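Local coordinates for protein KLLA0E08119p (PDB 3VA7) that probably catalyses the ATP- and biotin-dependent carboxylation of urea to urea-1-carboxylate, this chain being the urea carboxylase part of a larger multifunctional enzyme, at residues P504-M509 / T747-P751; C669-S674 / Y820-I824; L733-T739 / F756-V762; A763-L767 / G844-I848. One frame throughout, in Å; residues are numbered along the deposited sequence.

Contact 1 of 4, residues P504-M509 / T747-P751. With BTI (5-(hexahydro-2-oxo-1H-thieno[3,4-D]imidazol-6-yl)pentanal), chain B.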
loop_
_atom_site.group_PDB
_atom_site.type_symbol
_atom_site.label_atom_id
_atom_site.label_comp_id
_atom_site.label_asym_id
_atom_site.label_seq_id
_atom_site.Cartn_x
_atom_site.Cartn_y
_atom_site.Cartn_z
ATOM N N PRO A 504 -1.040 12.933 1.524
ATOM C CA PRO A 504 -0.089 13.897 1.051
ATOM C C PRO A 504 0.156 13.685 -0.421
ATOM O O PRO A 504 -0.260 12.642 -0.982
ATOM C CB PRO A 504 1.156 13.609 1.898
ATOM C CG PRO A 504 1.098 12.190 2.188
ATOM C CD PRO A 504 -0.397 11.927 2.386
ATOM N N PRO A 505 0.755 14.699 -1.080
ATOM C CA PRO A 505 1.020 14.561 -2.494
ATOM C C PRO A 505 2.104 13.522 -2.766
ATOM O O PRO A 505 2.092 12.900 -3.820
ATOM C CB PRO A 505 1.530 15.962 -2.895
ATOM C CG PRO A 505 1.985 16.555 -1.659
ATOM C CD PRO A 505 1.082 16.054 -0.611
ATOM N N SER A 506 3.036 13.368 -1.843
ATOM C CA SER A 506 4.198 12.534 -2.128
ATOM C C SER A 506 4.922 13.111 -3.347
ATOM O O SER A 506 5.094 14.273 -3.406
ATOM C CB SER A 506 3.786 11.052 -2.310
ATOM O OG SER A 506 3.460 10.530 -1.039
ATOM N N GLY A 507 5.290 12.333 -4.339
ATOM C CA GLY A 507 6.082 12.875 -5.406
ATOM C C GLY A 507 7.470 13.211 -4.911
ATOM O O GLY A 507 7.800 12.930 -3.740
ATOM N N PRO A 508 8.284 13.836 -5.777
ATOM C CA PRO A 508 9.679 14.121 -5.436
ATOM C C PRO A 508 9.761 15.204 -4.400
ATOM O O PRO A 508 9.029 16.222 -4.409
ATOM C CB PRO A 508 10.261 14.691 -6.715
ATOM C CG PRO A 508 9.050 15.316 -7.416
ATOM C CD PRO A 508 7.859 14.462 -7.043
ATOM N N MET A 509 10.705 14.988 -3.520
ATOM C CA MET A 509 11.037 15.911 -2.475
ATOM C C MET A 509 11.744 17.181 -2.981
ATOM O O MET A 509 11.697 18.219 -2.315
ATOM C CB MET A 509 11.952 15.116 -1.571
ATOM C CG MET A 509 12.132 15.676 -0.266
ATOM S SD MET A 509 10.752 15.296 0.772
ATOM C CE MET A 509 11.654 15.613 2.328
ATOM N N THR A 747 7.099 18.414 4.706
ATOM C CA THR A 747 7.440 18.204 3.307
ATOM C C THR A 747 6.423 17.294 2.593
ATOM O O THR A 747 5.367 17.010 3.132
ATOM C CB THR A 747 8.848 17.613 3.234
ATOM O OG1 THR A 747 8.897 16.407 4.082
ATOM C CG2 THR A 747 9.925 18.714 3.669
ATOM N N CYS A 748 6.733 16.801 1.399
ATOM C CA CYS A 748 5.704 16.135 0.569
ATOM C C CYS A 748 5.063 14.833 1.078
ATOM O O CYS A 748 4.029 14.442 0.570
ATOM C CB CYS A 748 6.182 15.958 -0.868
ATOM S SG CYS A 748 7.624 14.859 -0.961
ATOM N N ASP A 749 5.689 14.131 2.018
ATOM C CA ASP A 749 5.000 12.995 2.695
ATOM C C ASP A 749 4.449 13.405 4.052
ATOM O O ASP A 749 4.299 12.557 4.936
ATOM C CB ASP A 749 5.894 11.804 2.887
ATOM C CG ASP A 749 6.016 10.971 1.633
ATOM O OD1 ASP A 749 5.238 11.216 0.652
ATOM O OD2 ASP A 749 6.925 10.081 1.638
ATOM N N GLY A 750 4.151 14.688 4.210
ATOM C CA GLY A 750 3.989 15.260 5.547
ATOM C C GLY A 750 2.566 15.387 6.068
ATOM O O GLY A 750 1.608 15.131 5.316
ATOM N N PRO A 751 2.421 15.721 7.361
ATOM C CA PRO A 751 1.097 15.807 7.958
ATOM C C PRO A 751 0.313 17.084 7.498
ATOM O O PRO A 751 0.881 18.105 7.137
ATOM C CB PRO A 751 1.405 15.910 9.457
ATOM C CG PRO A 751 2.679 16.741 9.485
ATOM C CD PRO A 751 3.466 16.231 8.265
HETATM C C11 BTI B . 9.162 14.149 11.393
HETATM O O11 BTI B . 9.156 13.741 12.595
HETATM C C10 BTI B . 8.074 15.065 10.756
HETATM C C9 BTI B . 6.946 15.328 11.752
HETATM C C8 BTI B . 5.980 16.447 11.387
HETATM C C7 BTI B . 5.181 17.035 12.568
HETATM C C2 BTI B . 4.499 16.015 13.456
HETATM S S1 BTI B . 3.340 15.005 12.582
HETATM C C6 BTI B . 2.403 14.614 14.017
HETATM C C5 BTI B . 2.593 15.730 15.021
HETATM N N3 BTI B . 1.401 16.514 14.835
HETATM C C3 BTI B . 1.674 17.661 14.271
HETATM O O3 BTI B . 0.769 18.589 14.036
HETATM N N2 BTI B . 2.959 17.795 14.013
HETATM C C4 BTI B . 3.712 16.679 14.573
#
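Ser-506 and Asp-749 make the side-chain hydrogen bond of this contact. The hydroxyl OG of Ser-506 donates to OD1 of Asp-749 at 2.5 Å and meets it nearly end-on to the C-O bond. The other oxygen, OD2, forms a salt bridge with Arg-699, so both carboxylate oxygens have a partner. Asp-749 belongs to a type I beta turn, Thr-747 to Gly-750, in the carboxyltransferase domain. The proline-rich loop 504-509 lies against this turn. The backbone N of Ser-506 donates to O of Cys-748 at 2.8 Å, from a position 36° out of the carbonyl plane. The same oxygen is also lined by proline carbons, with CB of Pro-504 3.3 Å and CD of Pro-505 3.6 Å from O of Cys-748. Further out, the packing runs through sulfur. SG of Cys-748 stands between its own backbone N and carbonyl carbon (chi1 64°), and it rests 3.6 Å from SD of Met-509. The Met-509 chain bends at chi2 (80°), which carries its methyl end over to Thr-747. There CE of Met-509 lies 3.4 Å from OG1 of Thr-747, whose hydroxyl is hydrogen-bonded to O of Arg-699. The turn thus links loop 504-509 to the biotin pocket. Its next residue, Pro-751, faces the bound biotin group, with the ring carbon CG of Pro-751 3.6 Å from the thioether sulfur S1.

Contact 2 of 4, residues C669-S674 / Y820-I824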
loop_
_atom_site.group_PDB
_atom_site.type_symbol
_atom_site.label_atom_id
_atom_site.label_comp_id
_atom_site.label_asym_id
_atom_site.label_seq_id
_atom_site.Cartn_x
_atom_site.Cartn_y
_atom_site.Cartn_z
ATOM N N CYS A 669 6.130 34.731 5.386
ATOM C CA CYS A 669 5.791 34.854 6.794
ATOM C C CYS A 669 4.341 34.420 7.020
ATOM O O CYS A 669 3.497 34.716 6.187
ATOM C CB CYS A 669 5.963 36.313 7.255
ATOM S SG CYS A 669 7.563 37.050 6.855
ATOM N N GLY A 670 4.056 33.735 8.138
ATOM C CA GLY A 670 2.711 33.159 8.434
ATOM C C GLY A 670 2.535 31.636 8.403
ATOM O O GLY A 670 3.216 30.972 7.650
ATOM N N PRO A 671 1.532 31.085 9.106
ATOM C CA PRO A 671 0.405 31.810 9.658
ATOM C C PRO A 671 0.645 32.440 10.979
ATOM O O PRO A 671 0.070 33.493 11.267
ATOM C CB PRO A 671 -0.671 30.750 9.819
ATOM C CG PRO A 671 -0.078 29.500 9.515
ATOM C CD PRO A 671 1.178 29.701 8.786
ATOM N N HIS A 672 1.477 31.830 11.809
ATOM C CA HIS A 672 1.474 32.248 13.212
ATOM C C HIS A 672 2.668 33.110 13.680
ATOM O O HIS A 672 2.800 33.395 14.850
ATOM C CB HIS A 672 1.161 31.064 14.116
ATOM C CG HIS A 672 -0.069 30.316 13.708
ATOM N ND1 HIS A 672 -1.331 30.861 13.793
ATOM C CD2 HIS A 672 -0.234 29.070 13.188
ATOM C CE1 HIS A 672 -2.221 29.995 13.338
ATOM N NE2 HIS A 672 -1.580 28.903 12.959
ATOM N N GLY A 673 3.493 33.582 12.740
ATOM C CA GLY A 673 4.623 34.495 13.084
ATOM C C GLY A 673 4.104 35.877 13.492
ATOM O O GLY A 673 4.462 36.880 12.882
ATOM N N SER A 674 3.261 35.929 14.525
ATOM C CA SER A 674 2.635 37.182 14.962
ATOM C C SER A 674 2.608 37.175 16.461
ATOM O O SER A 674 2.740 36.103 17.048
ATOM C CB SER A 674 1.216 37.271 14.453
ATOM O OG SER A 674 0.476 36.199 14.967
ATOM N N TYR A 820 10.750 40.565 8.328
ATOM C CA TYR A 820 9.539 39.744 8.291
ATOM C C TYR A 820 8.346 40.679 8.326
ATOM O O TYR A 820 8.393 41.733 8.962
ATOM C CB TYR A 820 9.480 38.766 9.481
ATOM C CG TYR A 820 9.499 39.460 10.791
ATOM C CD1 TYR A 820 8.330 39.948 11.359
ATOM C CD2 TYR A 820 10.698 39.624 11.485
ATOM C CE1 TYR A 820 8.350 40.611 12.629
ATOM C CE2 TYR A 820 10.746 40.276 12.738
ATOM C CZ TYR A 820 9.569 40.759 13.297
ATOM O OH TYR A 820 9.641 41.406 14.506
ATOM N N GLU A 821 7.278 40.279 7.658
ATOM C CA GLU A 821 6.087 41.060 7.665
ATOM C C GLU A 821 5.014 40.373 8.527
ATOM O O GLU A 821 5.201 39.236 8.984
ATOM C CB GLU A 821 5.627 41.271 6.240
ATOM C CG GLU A 821 5.085 40.027 5.598
ATOM C CD GLU A 821 4.749 40.207 4.130
ATOM O OE1 GLU A 821 4.479 39.171 3.477
ATOM O OE2 GLU A 821 4.770 41.372 3.615
ATOM N N ASN A 822 3.892 41.071 8.733
ATOM C CA ASN A 822 2.760 40.588 9.496
ATOM C C ASN A 822 1.922 39.567 8.723
ATOM O O ASN A 822 1.434 39.869 7.655
ATOM C CB ASN A 822 1.910 41.788 9.840
ATOM C CG ASN A 822 0.837 41.465 10.796
ATOM O OD1 ASN A 822 0.186 40.439 10.681
ATOM N ND2 ASN A 822 0.636 42.332 11.757
ATOM N N PRO A 823 1.731 38.353 9.263
ATOM C CA PRO A 823 1.015 37.346 8.478
ATOM C C PRO A 823 -0.491 37.557 8.469
ATOM O O PRO A 823 -1.227 36.882 7.696
ATOM C CB PRO A 823 1.321 36.054 9.209
ATOM C CG PRO A 823 1.610 36.459 10.639
ATOM C CD PRO A 823 2.085 37.888 10.620
ATOM N N ILE A 824 -0.968 38.446 9.342
ATOM C CA ILE A 824 -2.414 38.689 9.455
ATOM C C ILE A 824 -2.914 39.626 8.361
ATOM O O ILE A 824 -2.634 40.805 8.364
ATOM C CB ILE A 824 -2.823 39.189 10.854
ATOM C CG1 ILE A 824 -2.450 38.132 11.873
ATOM C CG2 ILE A 824 -4.346 39.510 10.899
ATOM C CD1 ILE A 824 -2.308 38.720 13.252
HETATM O O HOH W 1 6.224 37.069 3.548
HETATM O O HOH W 2 5.849 37.139 10.624
#
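Cys-669 meets the loop at Tyr-820 and Glu-821 with its thiol. SG is swung anti to the carbonyl carbon (chi1 -51°), and it accepts a hydrogen bond from the backbone N of Glu-821 at 3.3 Å (N-H...S angle 156°). The same sulfur packs on CB of Tyr-820 at 3.7 Å. A water adds a second link: it accepts from N of Cys-669 and donates to OE1 of Glu-821. Gly-670 comes next, with its CA 3.3 Å from CB of Pro-823. A cis peptide then leads into Pro-671, whose carbonyl O lies 3.4 Å from CG of Pro-823. Gly-673 is the centre of an inverse gamma turn. Its O touches CD of Pro-823 at 3.4 Å, and a second water donates both to this O and to O of Glu-821. The bend of 669-674 thereby wraps around the Pro-823 ring. Ser-674 completes the wrap, with its CB 3.9 Å from CG of Pro-823 and 4.0 Å from CD1 of Ile-824. Within 820-824, OD1 of Asn-822 accepts from N of Ile-824 in an Asx turn, which shapes the start of strand 824-828. The contact ties strand 662-669 of the carboxyltransferase domain, subdomains A and B, to the sheet that begins with strand 824-828. Tyr-820 and Cys-669 also touch helix 680-688, while Pro-671 packs on Leu-849 of strand 847-852 and Ile-824 on strand 838-842.

Contact 3 of 4, residues L733-T739 / F756-V762. With BTI (5-(hexahydro-2-oxo-1H-thieno[3,4-D]imidazol-6-yl)pentanal), chain B.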
loop_
_atom_site.group_PDB
_atom_site.type_symbol
_atom_site.label_atom_id
_atom_site.label_comp_id
_atom_site.label_asym_id
_atom_site.label_seq_id
_atom_site.Cartn_x
_atom_site.Cartn_y
_atom_site.Cartn_z
ATOM N N LEU A 733 1.817 22.771 3.012
ATOM C CA LEU A 733 3.073 22.269 2.478
ATOM C C LEU A 733 4.168 23.338 2.660
ATOM O O LEU A 733 4.014 24.536 2.257
ATOM C CB LEU A 733 2.904 21.946 1.030
ATOM C CG LEU A 733 2.797 20.495 0.612
ATOM C CD1 LEU A 733 2.999 19.459 1.762
ATOM C CD2 LEU A 733 1.477 20.269 -0.173
ATOM N N GLY A 734 5.237 22.934 3.341
ATOM C CA GLY A 734 6.372 23.782 3.513
ATOM C C GLY A 734 6.322 24.485 4.850
ATOM O O GLY A 734 7.270 25.205 5.204
ATOM N N ALA A 735 5.238 24.312 5.608
ATOM C CA ALA A 735 5.081 25.074 6.857
ATOM C C ALA A 735 6.184 24.712 7.850
ATOM O O ALA A 735 6.742 23.566 7.858
ATOM C CB ALA A 735 3.723 24.807 7.483
ATOM N N ILE A 736 6.509 25.664 8.712
ATOM C CA ILE A 736 7.551 25.386 9.694
ATOM C C ILE A 736 6.799 25.240 11.002
ATOM O O ILE A 736 6.372 26.205 11.599
ATOM C CB ILE A 736 8.666 26.456 9.644
ATOM C CG1 ILE A 736 9.338 26.408 8.268
ATOM C CG2 ILE A 736 9.745 26.203 10.611
ATOM C CD1 ILE A 736 10.109 27.688 7.963
ATOM N N ASN A 737 6.603 23.991 11.395
ATOM C CA ASN A 737 5.677 23.597 12.462
ATOM C C ASN A 737 6.454 23.432 13.740
ATOM O O ASN A 737 7.460 22.695 13.771
ATOM C CB ASN A 737 5.076 22.241 12.052
ATOM C CG ASN A 737 3.961 21.746 12.972
ATOM O OD1 ASN A 737 3.924 20.574 13.262
ATOM N ND2 ASN A 737 3.033 22.606 13.363
ATOM N N PHE A 738 5.995 24.116 14.782
ATOM C CA PHE A 738 6.614 24.064 16.087
ATOM C C PHE A 738 5.975 22.955 16.971
ATOM O O PHE A 738 5.001 23.200 17.720
ATOM C CB PHE A 738 6.567 25.455 16.759
ATOM C CG PHE A 738 7.769 26.321 16.444
ATOM C CD1 PHE A 738 7.791 27.138 15.320
ATOM C CD2 PHE A 738 8.896 26.302 17.259
ATOM C CE1 PHE A 738 8.935 27.890 15.005
ATOM C CE2 PHE A 738 10.024 27.048 16.952
ATOM C CZ PHE A 738 10.037 27.844 15.829
ATOM N N THR A 739 6.530 21.738 16.908
ATOM C CA THR A 739 5.966 20.620 17.683
ATOM C C THR A 739 6.531 20.781 19.056
ATOM O O THR A 739 7.608 20.275 19.339
ATOM C CB THR A 739 6.382 19.258 17.118
ATOM O OG1 THR A 739 7.808 19.097 17.280
ATOM C CG2 THR A 739 6.024 19.162 15.644
ATOM N N PHE A 756 -0.321 22.065 16.299
ATOM C CA PHE A 756 0.653 23.105 16.719
ATOM C C PHE A 756 0.737 24.305 15.783
ATOM O O PHE A 756 0.436 24.198 14.611
ATOM C CB PHE A 756 2.094 22.566 16.754
ATOM C CG PHE A 756 2.270 21.268 17.488
ATOM C CD1 PHE A 756 2.243 20.043 16.794
ATOM C CD2 PHE A 756 2.507 21.255 18.871
ATOM C CE1 PHE A 756 2.424 18.828 17.475
ATOM C CE2 PHE A 756 2.690 20.036 19.552
ATOM C CZ PHE A 756 2.668 18.820 18.846
ATOM N N VAL A 757 1.236 25.442 16.280
ATOM C CA VAL A 757 1.365 26.640 15.450
ATOM C C VAL A 757 2.499 26.465 14.436
ATOM O O VAL A 757 3.445 25.735 14.684
ATOM C CB VAL A 757 1.601 27.876 16.307
ATOM C CG1 VAL A 757 0.400 28.168 17.171
ATOM C CG2 VAL A 757 2.806 27.701 17.189
ATOM N N CYS A 758 2.363 27.107 13.276
ATOM C CA CYS A 758 3.382 27.142 12.206
ATOM C C CYS A 758 3.842 28.592 12.066
ATOM O O CYS A 758 3.001 29.527 12.012
ATOM C CB CYS A 758 2.789 26.699 10.882
ATOM S SG CYS A 758 2.390 24.920 10.744
ATOM N N GLN A 759 5.141 28.814 11.951
ATOM C CA GLN A 759 5.676 30.157 12.015
ATOM C C GLN A 759 5.644 30.800 10.640
ATOM O O GLN A 759 5.187 31.935 10.489
ATOM C CB GLN A 759 7.086 30.118 12.641
ATOM C CG GLN A 759 8.024 31.236 12.283
ATOM C CD GLN A 759 7.696 32.567 12.943
ATOM O OE1 GLN A 759 7.293 32.632 14.102
ATOM N NE2 GLN A 759 7.877 33.635 12.205
ATOM N N ALA A 760 6.111 30.072 9.636
ATOM C CA ALA A 760 6.345 30.582 8.284
ATOM C C ALA A 760 6.185 29.363 7.377
ATOM O O ALA A 760 6.075 28.245 7.910
ATOM C CB ALA A 760 7.743 31.145 8.164
ATOM N N VAL A 761 6.171 29.565 6.045
ATOM C CA VAL A 761 6.066 28.475 5.088
ATOM C C VAL A 761 7.021 28.675 3.898
ATOM O O VAL A 761 6.953 29.685 3.168
ATOM C CB VAL A 761 4.631 28.352 4.503
ATOM C CG1 VAL A 761 4.573 27.175 3.536
ATOM C CG2 VAL A 761 3.526 28.272 5.640
ATOM N N VAL A 762 7.899 27.692 3.699
ATOM C CA VAL A 762 8.820 27.667 2.622
ATOM C C VAL A 762 8.024 27.876 1.333
ATOM O O VAL A 762 6.889 27.297 1.173
ATOM C CB VAL A 762 9.569 26.319 2.611
ATOM C CG1 VAL A 762 10.435 26.208 1.364
ATOM C CG2 VAL A 762 10.393 26.149 3.901
HETATM C C11 BTI B . 9.162 14.149 11.393
HETATM O O11 BTI B . 9.156 13.741 12.595
HETATM C C10 BTI B . 8.074 15.065 10.756
HETATM C C9 BTI B . 6.946 15.328 11.752
HETATM C C8 BTI B . 5.980 16.447 11.387
HETATM C C7 BTI B . 5.181 17.035 12.568
HETATM C C2 BTI B . 4.499 16.015 13.456
HETATM S S1 BTI B . 3.340 15.005 12.582
HETATM C C6 BTI B . 2.403 14.614 14.017
HETATM C C5 BTI B . 2.593 15.730 15.021
HETATM N N3 BTI B . 1.401 16.514 14.835
HETATM C C3 BTI B . 1.674 17.661 14.271
HETATM O O3 BTI B . 0.769 18.589 14.036
HETATM N N2 BTI B . 2.959 17.795 14.013
HETATM C C4 BTI B . 3.712 16.679 14.573
HETATM O O HOH W 3 4.469 26.057 0.063
#
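Ile-736 bonds to Ala-760 and Gln-759 across two antiparallel strands of the carboxyltransferase domain. N of Ile-736 donates to O of Ala-760 at 2.7 Å, and O of Ile-736 receives N of Gln-759. O of Gly-734 takes N of Val-762. The register slips by one residue between Ala-735 and Asn-737, a beta bulge. O of Val-757 has two donors: N of Phe-738 at 3.0 Å and a weak bond from ND2 of Asn-737. At the other end a water donates to O of Leu-733 and O of Val-762. Asn-737 extends from its strand with CG anti to the backbone N (chi1 -173°). Its OD1 accepts N2 of the biotin group at 3.0 Å. The hydroxyl of Thr-739 is held by Arg-703 and O of Glu-742, and its CG2 lies 3.6 Å from biotin C4. CA of Thr-739 sits over the Phe-756 ring in a CH-pi contact, 3.6 Å from the centroid. Biotin O3 lies at the edge of that ring, 3.4 Å from CD1 of Phe-756. One amide serves strand and ligand at once: ND2 turns to the neighbouring strand and OD1 accepts a ureido N-H, consistent with a role in placing the cofactor.

Contact 4 of 4, residues A763-L767 / G844-I848. With NA (sodium ion), chain K.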
loop_
_atom_site.group_PDB
_atom_site.type_symbol
_atom_site.label_atom_id
_atom_site.label_comp_id
_atom_site.label_asym_id
_atom_site.label_seq_id
_atom_site.Cartn_x
_atom_site.Cartn_y
_atom_site.Cartn_z
ATOM N N ALA A 763 8.578 28.691 0.409
ATOM C CA ALA A 763 7.797 29.035 -0.770
ATOM C C ALA A 763 7.745 27.834 -1.653
ATOM O O ALA A 763 8.676 27.099 -1.709
ATOM C CB ALA A 763 8.355 30.244 -1.511
ATOM N N GLU A 764 6.644 27.625 -2.338
ATOM C CA GLU A 764 6.516 26.441 -3.144
ATOM C C GLU A 764 7.838 26.104 -3.825
ATOM O O GLU A 764 8.305 24.955 -3.767
ATOM C CB GLU A 764 5.446 26.662 -4.198
ATOM C CG GLU A 764 5.161 25.446 -5.063
ATOM C CD GLU A 764 3.957 25.663 -5.954
ATOM O OE1 GLU A 764 3.739 24.826 -6.844
ATOM O OE2 GLU A 764 3.241 26.699 -5.777
ATOM N N ALA A 765 8.421 27.132 -4.447
ATOM C CA ALA A 765 9.511 27.013 -5.403
ATOM C C ALA A 765 10.818 26.949 -4.661
ATOM O O ALA A 765 11.868 26.718 -5.284
ATOM C CB ALA A 765 9.519 28.237 -6.316
ATOM N N GLU A 766 10.762 27.211 -3.359
ATOM C CA GLU A 766 11.908 27.005 -2.488
ATOM C C GLU A 766 11.984 25.607 -1.819
ATOM O O GLU A 766 13.043 25.214 -1.313
ATOM C CB GLU A 766 12.021 28.125 -1.452
ATOM C CG GLU A 766 12.234 29.454 -2.103
ATOM C CD GLU A 766 13.700 29.736 -2.283
ATOM O OE1 GLU A 766 14.366 29.886 -1.239
ATOM O OE2 GLU A 766 14.180 29.784 -3.430
ATOM N N LEU A 767 10.879 24.864 -1.836
ATOM C CA LEU A 767 10.827 23.523 -1.211
ATOM C C LEU A 767 11.900 22.558 -1.719
ATOM O O LEU A 767 12.363 21.740 -0.948
ATOM C CB LEU A 767 9.427 22.896 -1.345
ATOM C CG LEU A 767 8.625 23.109 -0.068
ATOM C CD1 LEU A 767 7.196 22.577 -0.212
ATOM C CD2 LEU A 767 9.327 22.396 1.078
ATOM N N GLY A 844 1.655 30.460 3.249
ATOM C CA GLY A 844 2.326 29.960 2.076
ATOM C C GLY A 844 1.904 30.669 0.808
ATOM O O GLY A 844 0.840 31.223 0.697
ATOM N N ASP A 845 2.824 30.705 -0.115
ATOM C CA ASP A 845 2.640 30.996 -1.527
ATOM C C ASP A 845 1.212 30.545 -2.095
ATOM O O ASP A 845 0.700 31.106 -3.060
ATOM C CB ASP A 845 3.838 30.180 -2.121
ATOM C CG ASP A 845 4.051 30.418 -3.541
ATOM O OD1 ASP A 845 5.026 31.074 -3.861
ATOM O OD2 ASP A 845 3.283 29.941 -4.421
ATOM N N ARG A 846 0.617 29.490 -1.515
ATOM C CA ARG A 846 -0.519 28.759 -2.128
ATOM C C ARG A 846 -1.816 28.748 -1.303
ATOM O O ARG A 846 -2.803 28.103 -1.695
ATOM C CB ARG A 846 -0.165 27.278 -2.373
ATOM C CG ARG A 846 0.576 26.983 -3.663
ATOM C CD ARG A 846 1.062 25.581 -3.736
ATOM N NE ARG A 846 2.145 25.377 -2.776
ATOM C CZ ARG A 846 2.796 24.218 -2.610
ATOM N NH1 ARG A 846 2.479 23.153 -3.352
ATOM N NH2 ARG A 846 3.798 24.153 -1.746
ATOM N N TYR A 847 -1.842 29.431 -0.164
ATOM C CA TYR A 847 -3.017 29.295 0.656
ATOM C C TYR A 847 -3.187 30.437 1.585
ATOM O O TYR A 847 -2.199 31.068 2.020
ATOM C CB TYR A 847 -2.875 28.144 1.650
ATOM C CG TYR A 847 -2.194 26.869 1.264
ATOM C CD1 TYR A 847 -0.775 26.790 1.118
ATOM C CD2 TYR A 847 -2.961 25.722 1.134
ATOM C CE1 TYR A 847 -0.174 25.608 0.812
ATOM C CE2 TYR A 847 -2.377 24.513 0.857
ATOM C CZ TYR A 847 -0.997 24.448 0.715
ATOM O OH TYR A 847 -0.526 23.207 0.431
ATOM N N ILE A 848 -4.450 30.600 1.963
ATOM C CA ILE A 848 -4.857 31.541 2.980
ATOM C C ILE A 848 -5.562 30.700 4.036
ATOM O O ILE A 848 -6.431 29.899 3.720
ATOM C CB ILE A 848 -5.865 32.608 2.398
ATOM C CG1 ILE A 848 -5.181 33.539 1.339
ATOM C CG2 ILE A 848 -6.531 33.390 3.486
ATOM C CD1 ILE A 848 -6.068 34.835 0.910
HETATM NA NA NA K . 2.809 29.328 -6.320
HETATM O O HOH W 4 6.994 29.728 -4.551
HETATM O O HOH W 5 1.439 27.317 -7.966
#
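A sodium site bridges two parts of the carboxyltransferase domain here, the loop 763-767 of subdomains A and B and the segment 844-848 of subdomains C and D, a turn leading into strand 847-852. Glu-764 binds the ion through OE2 at 2.7 Å, and Asp-845 binds it through OD2 at 2.0 Å, a length unusually short for sodium and doubtful. A water is a further ligand, and Arg-790 also belongs to the site. Both acidic side chains leave their backbones with CG anti to N (Glu-764 chi1 -177°), and the extended Glu-764 chain carries its carboxylate to the ion. The two carboxylates, which would otherwise probably repel each other, share the cation. Asp-845 sits in a type I beta turn, Gly-844 to Tyr-847. Its second oxygen, OD1, accepts from a water that in turn accepts from the backbone N of Ala-765, so this carboxylate is tied to the loop as well as to the metal. On the loop side, O of Ala-763 takes N of Glu-766, which holds the bend. Arg-846 crosses Glu-764 at about a right angle, with the two flat groups stacked. The carboxylate and guanidinium planes are 15° apart, and CG of Glu-764 lies over one guanidinium face, 3.6 Å from CZ of Arg-846. OE1 of Glu-764 sits 4.1 Å from NH1 of Arg-846, off the guanidinium plane, so the attraction is of charges alone and not a salt bridge. Helix 786-802 covers the site through Lys-793 and Ala-789. At the guanidinium edge, CD1 of Leu-767 approaches NH2 of Arg-846 to 4.0 Å.

From the N terminus, the chain first passes through 504-509, which waits more than two hundred residues for its partner 747-751. Contact 2 opens at 669-674 before contact 1 has closed, so these two cross. Contact 3 opens and closes wholly within the span of contact 2, and it crosses contact 1. Contact 4 opens right after strand 756-762 and closes after contact 2, so contacts 2 and 4 cross as well. Contact 3 is central: it touches each of the others, for instance through His-672 N and Cys-758 O. Contacts 1 and 3 both reach biotin, while contacts 2 and 4 join the sheet of strands 735-739 and 756-762 to the one holding strands 824-828 and 847-852.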